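Local atomic coordinates of esterase (Sinorhizobium meliloti 1021, PDB entry 4TX1), a protein that probably acts as an acetylesterase of the SGNH hydrolase family, removing acetyl groups from carbohydrate or aryl ester substrates. Residues A[32-35]-A[39-42]; A[155-160]-A[197-202]. All coordinates share one frame; numbering follows the deposited sequence.

Contact 1. Residues A[32-35]-A[39-42]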
ATOM      1  N   SER A  32      -7.403  29.376 -14.324  1.00 23.52           N
ATOM      2  CA  SER A  32      -7.417  28.123 -13.542  1.00 23.90           C
ATOM      3  C   SER A  32      -7.935  26.978 -14.399  1.00 23.69           C
ATOM      4  O   SER A  32      -8.929  26.254 -14.031  1.00 21.94           O
ATOM      5  CB  SER A  32      -8.261  28.266 -12.276  1.00 27.27           C
ATOM      6  OG  SER A  32      -7.793  29.368 -11.505  1.00 29.68           O
ATOM      7  N   GLY A  33      -7.354  26.863 -15.580  1.00 18.70           N
ATOM      8  CA  GLY A  33      -7.682  25.772 -16.478  1.00 17.95           C
ATOM      9  C   GLY A  33      -6.415  25.248 -17.118  1.00 15.02           C
ATOM     10  O   GLY A  33      -5.346  25.352 -16.518  1.00 15.75           O
ATOM     11  N   ARG A  34      -6.526  24.661 -18.298  1.00 15.29           N
ATOM     12  CA  ARG A  34      -5.410  24.014 -18.953  1.00 14.22           C
ATOM     13  C   ARG A  34      -5.062  24.794 -20.211  1.00 15.13           C
ATOM     14  O   ARG A  34      -5.991  25.254 -20.928  1.00 16.30           O
ATOM     15  CB  ARG A  34      -5.807  22.612 -19.333  1.00 15.07           C
ATOM     16  CG  ARG A  34      -4.623  21.738 -19.697  1.00 14.13           C
ATOM     17  CD  ARG A  34      -4.932  20.266 -19.953  1.00 13.28           C
ATOM     18  NE  ARG A  34      -3.715  19.489 -20.046  1.00 14.25           N
ATOM     19  CZ  ARG A  34      -3.634  18.216 -20.414  1.00 12.62           C
ATOM     20  NH1 ARG A  34      -4.762  17.512 -20.632  1.00 14.93           N
ATOM     21  NH2 ARG A  34      -2.447  17.644 -20.558  1.00 13.52           N
ATOM     22  N   HIS A  35      -3.797  25.010 -20.469  1.00 15.52           N
ATOM     23  CA  HIS A  35      -3.365  25.596 -21.746  1.00 14.68           C
ATOM     24  C   HIS A  35      -3.878  24.749 -22.899  1.00 14.70           C
ATOM     25  O   HIS A  35      -3.966  23.488 -22.826  1.00 14.54           O
ATOM     26  CB  HIS A  35      -1.795  25.743 -21.827  1.00 14.02           C
ATOM     27  CG  HIS A  35      -1.211  26.653 -20.817  1.00 16.07           C
ATOM     28  ND1 HIS A  35      -1.684  27.927 -20.599  1.00 16.63           N
ATOM     29  CD2 HIS A  35      -0.129  26.511 -20.009  1.00 16.37           C
ATOM     30  CE1 HIS A  35      -0.979  28.497 -19.635  1.00 16.87           C
ATOM     31  NE2 HIS A  35       0.014  27.668 -19.303  1.00 15.28           N
ATOM     32  N   ASP A  39      -0.068  24.755 -27.061  1.00 17.08           N
ATOM     33  CA  ASP A  39       0.796  25.551 -26.213  1.00 17.87           C
ATOM     34  C   ASP A  39       1.574  24.776 -25.114  1.00 18.59           C
ATOM     35  O   ASP A  39       2.428  25.343 -24.438  1.00 19.90           O
ATOM     36  CB  ASP A  39       0.032  26.702 -25.569  1.00 20.55           C
ATOM     37  CG  ASP A  39      -0.610  27.661 -26.648  1.00 24.77           C
ATOM     38  OD1 ASP A  39      -0.004  27.705 -27.754  1.00 23.29           O
ATOM     39  OD2 ASP A  39      -1.648  28.267 -26.327  1.00 24.32           O
ATOM     40  N   ARG A  40       1.240  23.494 -24.946  1.00 16.37           N
ATOM     41  CA  ARG A  40       1.938  22.670 -23.953  1.00 15.71           C
ATOM     42  C   ARG A  40       3.343  22.334 -24.491  1.00 14.08           C
ATOM     43  O   ARG A  40       3.505  22.062 -25.670  1.00 16.01           O
ATOM     44  CB  ARG A  40       1.116  21.432 -23.665  1.00 13.99           C
ATOM     45  CG  ARG A  40      -0.265  21.790 -23.190  1.00 14.48           C
ATOM     46  CD  ARG A  40      -1.197  20.559 -23.069  1.00 15.17           C
ATOM     47  NE  ARG A  40      -2.570  20.974 -23.031  1.00 14.51           N
ATOM     48  CZ  ARG A  40      -3.613  20.195 -23.267  1.00 14.33           C
ATOM     49  NH1 ARG A  40      -3.370  18.911 -23.541  1.00 14.12           N
ATOM     50  NH2 ARG A  40      -4.819  20.683 -23.312  1.00 15.68           N
ATOM     51  N   TRP A  41       4.347  22.250 -23.630  1.00 13.70           N
ATOM     52  CA  TRP A  41       5.696  22.086 -24.109  1.00 14.64           C
ATOM     53  C   TRP A  41       5.984  20.829 -24.844  1.00 16.47           C
ATOM     54  O   TRP A  41       6.639  20.823 -25.863  1.00 15.36           O
ATOM     55  CB  TRP A  41       6.715  22.422 -23.039  1.00 15.86           C
ATOM     56  CG  TRP A  41       6.944  21.380 -21.929  1.00 16.30           C
ATOM     57  CD1 TRP A  41       6.503  21.470 -20.645  1.00 17.38           C
ATOM     58  CD2 TRP A  41       7.748  20.205 -22.015  1.00 15.99           C
ATOM     59  NE1 TRP A  41       6.966  20.365 -19.909  1.00 15.68           N
ATOM     60  CE2 TRP A  41       7.703  19.571 -20.733  1.00 16.20           C
ATOM     61  CE3 TRP A  41       8.428  19.559 -23.056  1.00 15.11           C
ATOM     62  CZ2 TRP A  41       8.365  18.349 -20.475  1.00 17.03           C
ATOM     63  CZ3 TRP A  41       9.101  18.361 -22.785  1.00 16.04           C
ATOM     64  CH2 TRP A  41       9.067  17.781 -21.517  1.00 15.57           C
ATOM     65  N   PRO A  42       5.356  19.679 -24.443  1.00 14.31           N
ATOM     66  CA  PRO A  42       5.587  18.509 -25.253  1.00 14.81           C
ATOM     67  C   PRO A  42       5.018  18.592 -26.697  1.00 15.54           C
ATOM     68  O   PRO A  42       5.572  18.015 -27.629  1.00 17.09           O
ATOM     69  CB  PRO A  42       4.822  17.399 -24.512  1.00 15.05           C
ATOM     70  CG  PRO A  42       4.902  17.872 -23.110  1.00 14.45           C
ATOM     71  CD  PRO A  42       4.604  19.382 -23.213  1.00 14.45           C
TER
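The guanidinium groups of Arg-34 and Arg-40 lie flat on each other. Their planes are 6° apart and their centres 3.5 Å apart. The stack is offset: Arg-40 NH1 sits over the centre of the Arg-34 group, 3.2 Å from Arg-34 CZ. In return, Arg-34 NE lies over the Arg-40 group, 3.3 Å from Arg-40 CZ. At its edge, Arg-40 meets the carbonyl of His-35 in the guanidinium plane. The grip is side-on and forked. Arg-40 NE donates to His-35 O at 2.9 Å, and Arg-40 NH2 donates to the same oxygen at 3.0 Å. The NH2 approaches nearly in line with the C=O bond, while the NE comes in tilted from the carbonyl plane.

The two arginine chains are extended from CG to NE and cross at about a right angle. Arg-34 CD also passes close, 3.4 Å from Arg-40 NH2. Arg-34 reaches the stack with its CG anti to the backbone N (chi1 -165°). Nearer the backbone, His-35 CB and Asp-39 CB approach to 4.3 Å. The polar ends of these two residues turn to other partners: His-35 NE2 is hydrogen-bonded to Leu-203 O, and Asp-39 OD1 forms a salt bridge with Arg-209 in helix 205-223.

The contact joins strand 33-34, the second strand of a short hairpin with a G1 beta bulge at Ser-32 and Gly-33, to the start of helix 41-49, where Arg-40 takes the N-cap position.

Two like charges stack here, with Arg-34 NH2 and Arg-40 NH1 only 3.4 Å apart. Arg-34 NE donates to Trp-25 O, and its guanidinium makes a cation-pi contact with Trp-25. The repulsion is probably eased by the carbonyl oxygens of His-35 and Trp-25, which accept from the two groups, and by the Trp-25 ring.

Contact 2. Residues A[155-160]-A[197-202]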
ATOM      1  N   SER A 155      -1.527  34.702  -1.339  1.00 21.49           N
ATOM      2  CA  SER A 155      -1.106  34.276  -0.026  1.00 22.58           C
ATOM      3  C   SER A 155      -1.184  32.749   0.158  1.00 19.45           C
ATOM      4  O   SER A 155      -0.322  32.184   0.854  1.00 22.23           O
ATOM      5  CB  SER A 155      -1.878  35.000   1.087  1.00 30.05           C
ATOM      6  OG  SER A 155      -3.214  34.700   1.024  1.00 33.72           O
ATOM      7  N   ALA A 156      -2.125  32.106  -0.498  1.00 20.68           N
ATOM      8  CA  ALA A 156      -2.230  30.656  -0.389  1.00 19.75           C
ATOM      9  C   ALA A 156      -1.021  29.991  -1.045  1.00 18.96           C
ATOM     10  O   ALA A 156      -0.421  29.073  -0.455  1.00 17.85           O
ATOM     11  CB  ALA A 156      -3.534  30.143  -0.984  1.00 21.31           C
ATOM     12  N   PHE A 157      -0.611  30.457  -2.211  1.00 19.18           N
ATOM     13  CA  PHE A 157       0.566  29.877  -2.878  1.00 18.73           C
ATOM     14  C   PHE A 157       1.873  30.223  -2.138  1.00 18.49           C
ATOM     15  O   PHE A 157       2.824  29.442  -2.071  1.00 16.84           O
ATOM     16  CB  PHE A 157       0.642  30.253  -4.334  1.00 21.49           C
ATOM     17  CG  PHE A 157      -0.146  29.375  -5.268  1.00 19.26           C
ATOM     18  CD1 PHE A 157      -1.507  29.555  -5.399  1.00 21.52           C
ATOM     19  CD2 PHE A 157       0.473  28.357  -6.003  1.00 19.49           C
ATOM     20  CE1 PHE A 157      -2.279  28.770  -6.243  1.00 20.47           C
ATOM     21  CE2 PHE A 157      -0.270  27.552  -6.866  1.00 20.45           C
ATOM     22  CZ  PHE A 157      -1.640  27.755  -6.978  1.00 21.39           C
ATOM     23  N   ALA A 158       1.961  31.438  -1.584  1.00 18.16           N
ATOM     24  CA  ALA A 158       3.107  31.854  -0.816  1.00 19.33           C
ATOM     25  C   ALA A 158       3.315  30.950   0.407  1.00 17.30           C
ATOM     26  O   ALA A 158       4.448  30.645   0.756  1.00 18.89           O
ATOM     27  CB  ALA A 158       2.997  33.321  -0.426  1.00 20.31           C
ATOM     28  N   ALA A 159       2.219  30.496   0.968  1.00 16.64           N
ATOM     29  CA  ALA A 159       2.302  29.565   2.091  1.00 16.66           C
ATOM     30  C   ALA A 159       2.659  28.213   1.657  1.00 16.19           C
ATOM     31  O   ALA A 159       3.532  27.559   2.232  1.00 16.35           O
ATOM     32  CB  ALA A 159       0.978  29.534   2.899  1.00 16.57           C
ATOM     33  N   MET A 160       1.959  27.765   0.619  1.00 16.95           N
ATOM     34  CA  MET A 160       2.155  26.354   0.099  1.00 16.78           C
ATOM     35  C   MET A 160       3.618  26.133  -0.293  1.00 16.93           C
ATOM     36  O   MET A 160       4.150  25.062  -0.090  1.00 15.29           O
ATOM     37  CB  MET A 160       1.266  26.079  -1.076  1.00 17.52           C
ATOM     38  CG  MET A 160       1.499  24.752  -1.761  1.00 22.42           C
ATOM     39  SD  MET A 160       0.971  23.395  -0.648  1.00 35.12           S
ATOM     40  CE  MET A 160      -0.576  23.097  -1.436  1.00 25.32           C
ATOM     41  N   PRO A 197       4.151  35.575 -11.637  1.00 18.37           N
ATOM     42  CA  PRO A 197       3.843  36.023 -10.301  1.00 17.99           C
ATOM     43  C   PRO A 197       2.373  35.975  -9.834  1.00 16.16           C
ATOM     44  O   PRO A 197       2.128  36.233  -8.682  1.00 18.84           O
ATOM     45  CB  PRO A 197       4.377  37.500 -10.244  1.00 19.42           C
ATOM     46  CG  PRO A 197       4.371  37.853 -11.645  1.00 20.29           C
ATOM     47  CD  PRO A 197       4.645  36.663 -12.532  1.00 19.83           C
ATOM     48  N   ILE A 198       1.461  35.639 -10.708  1.00 17.45           N
ATOM     49  CA  ILE A 198       0.036  35.377 -10.370  1.00 17.08           C
ATOM     50  C   ILE A 198      -0.004  34.323  -9.206  1.00 15.89           C
ATOM     51  O   ILE A 198      -0.786  34.416  -8.271  1.00 16.89           O
ATOM     52  CB  ILE A 198      -0.717  34.886 -11.591  1.00 20.57           C
ATOM     53  CG1 ILE A 198      -0.836  36.028 -12.616  1.00 23.07           C
ATOM     54  CG2 ILE A 198      -2.110  34.430 -11.228  1.00 24.02           C
ATOM     55  CD1 ILE A 198      -1.399  35.636 -13.994  1.00 24.68           C
ATOM     56  N   ASP A 199       0.932  33.365  -9.273  1.00 17.54           N
ATOM     57  CA  ASP A 199       1.019  32.347  -8.204  1.00 16.50           C
ATOM     58  C   ASP A 199       2.396  31.836  -7.847  1.00 17.51           C
ATOM     59  O   ASP A 199       2.525  31.013  -6.918  1.00 15.32           O
ATOM     60  CB  ASP A 199       0.063  31.170  -8.481  1.00 16.34           C
ATOM     61  CG  ASP A 199       0.454  30.296  -9.659  1.00 16.01           C
ATOM     62  OD1 ASP A 199       1.641  30.239 -10.071  1.00 15.76           O
ATOM     63  OD2 ASP A 199      -0.493  29.593 -10.210  1.00 18.77           O
ATOM     64  N   GLY A 200       3.411  32.302  -8.550  1.00 17.12           N
ATOM     65  CA  GLY A 200       4.798  32.043  -8.214  1.00 16.94           C
ATOM     66  C   GLY A 200       5.417  30.777  -8.791  1.00 14.11           C
ATOM     67  O   GLY A 200       6.652  30.595  -8.744  1.00 17.16           O
ATOM     68  N   VAL A 201       4.583  29.870  -9.308  1.00 14.97           N
ATOM     69  CA  VAL A 201       5.056  28.527  -9.665  1.00 16.31           C
ATOM     70  C   VAL A 201       4.729  28.077 -11.081  1.00 14.84           C
ATOM     71  O   VAL A 201       5.498  27.343 -11.666  1.00 15.79           O
ATOM     72  CB  VAL A 201       4.530  27.519  -8.580  1.00 16.77           C
ATOM     73  CG1 VAL A 201       3.030  27.346  -8.653  1.00 18.64           C
ATOM     74  CG2 VAL A 201       5.220  26.115  -8.726  1.00 20.14           C
ATOM     75  N   HIS A 202       3.595  28.518 -11.639  1.00 14.38           N
ATOM     76  CA  HIS A 202       3.174  28.106 -12.945  1.00 14.48           C
ATOM     77  C   HIS A 202       3.811  28.907 -14.084  1.00 15.06           C
ATOM     78  O   HIS A 202       4.448  29.944 -13.831  1.00 14.82           O
ATOM     79  CB  HIS A 202       1.664  28.164 -12.999  1.00 16.13           C
ATOM     80  CG  HIS A 202       1.038  27.063 -12.167  1.00 15.91           C
ATOM     81  ND1 HIS A 202       0.239  27.307 -11.067  1.00 17.35           N
ATOM     82  CD2 HIS A 202       1.219  25.725 -12.238  1.00 19.01           C
ATOM     83  CE1 HIS A 202      -0.094  26.124 -10.522  1.00 20.49           C
ATOM     84  NE2 HIS A 202       0.476  25.148 -11.223  1.00 16.78           N
TER
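Phe-157 lays one face of its ring on the CB of Asp-199, a CH-pi contact 3.6 Å from the ring centroid and 9° off the ring normal. The carboxylate is stacked with the ring, its plane 22° from the ring's. At the root of the side chain, Phe-157 CB is 3.3 Å from Asp-199 O. Phe-157 CE2 meets Val-201 CG1 at 3.8 Å and His-202 CE1 at 3.9 Å. The two rings meet rim to rim.

Asp-199 and His-202 have the Asp-x-x-His spacing of SGNH hydrolases, and with Ser-22 they probably form the catalytic triad. His-202 ND1 donates to Asp-199 OD2 at 2.5 Å, in the imidazole plane but tilted out of the carboxylate plane. The other oxygen closes an Asx turn: Asp-199 OD1 accepts from Val-201 N on its anti side, somewhat out of plane, and from His-202 N through its syn lone pair, at 3.0 Å. Asp-199 CG lies between backbone N and carbonyl carbon (chi1 69°), which turns the carboxylate toward these donors.

Beyond this shell, Tyr-27 stacks on His-202, and His-202 NE2 makes a weak hydrogen bond to Ser-22 OG. Helix 155-160 packs through Ala-156, Ala-159 and Met-160 on Phe-113 of a third subunit.

Overall arrangement
Contact 2 is part of the probable active site; contact 1 lies beside it. Their centres are 18 Å apart, and their nearest atoms about 7 Å, so they do not touch. Contact 2 holds two of the three presumed triad residues, on a loop that follows the last strand, 185-188, of the parallel sheet. The side chain of His-35 in contact 1 lies near the triad without touching it, and its hydrogen bond reaches the residue following His-202. The hairpin is a second bridge: Ser-32 of segment 32-35 packs on Tyr-27, which stacks on His-202. Each contact also faces a different neighbouring subunit. Arg-34 packs on Ala-90 of the second, and helix 155-160 packs on the third.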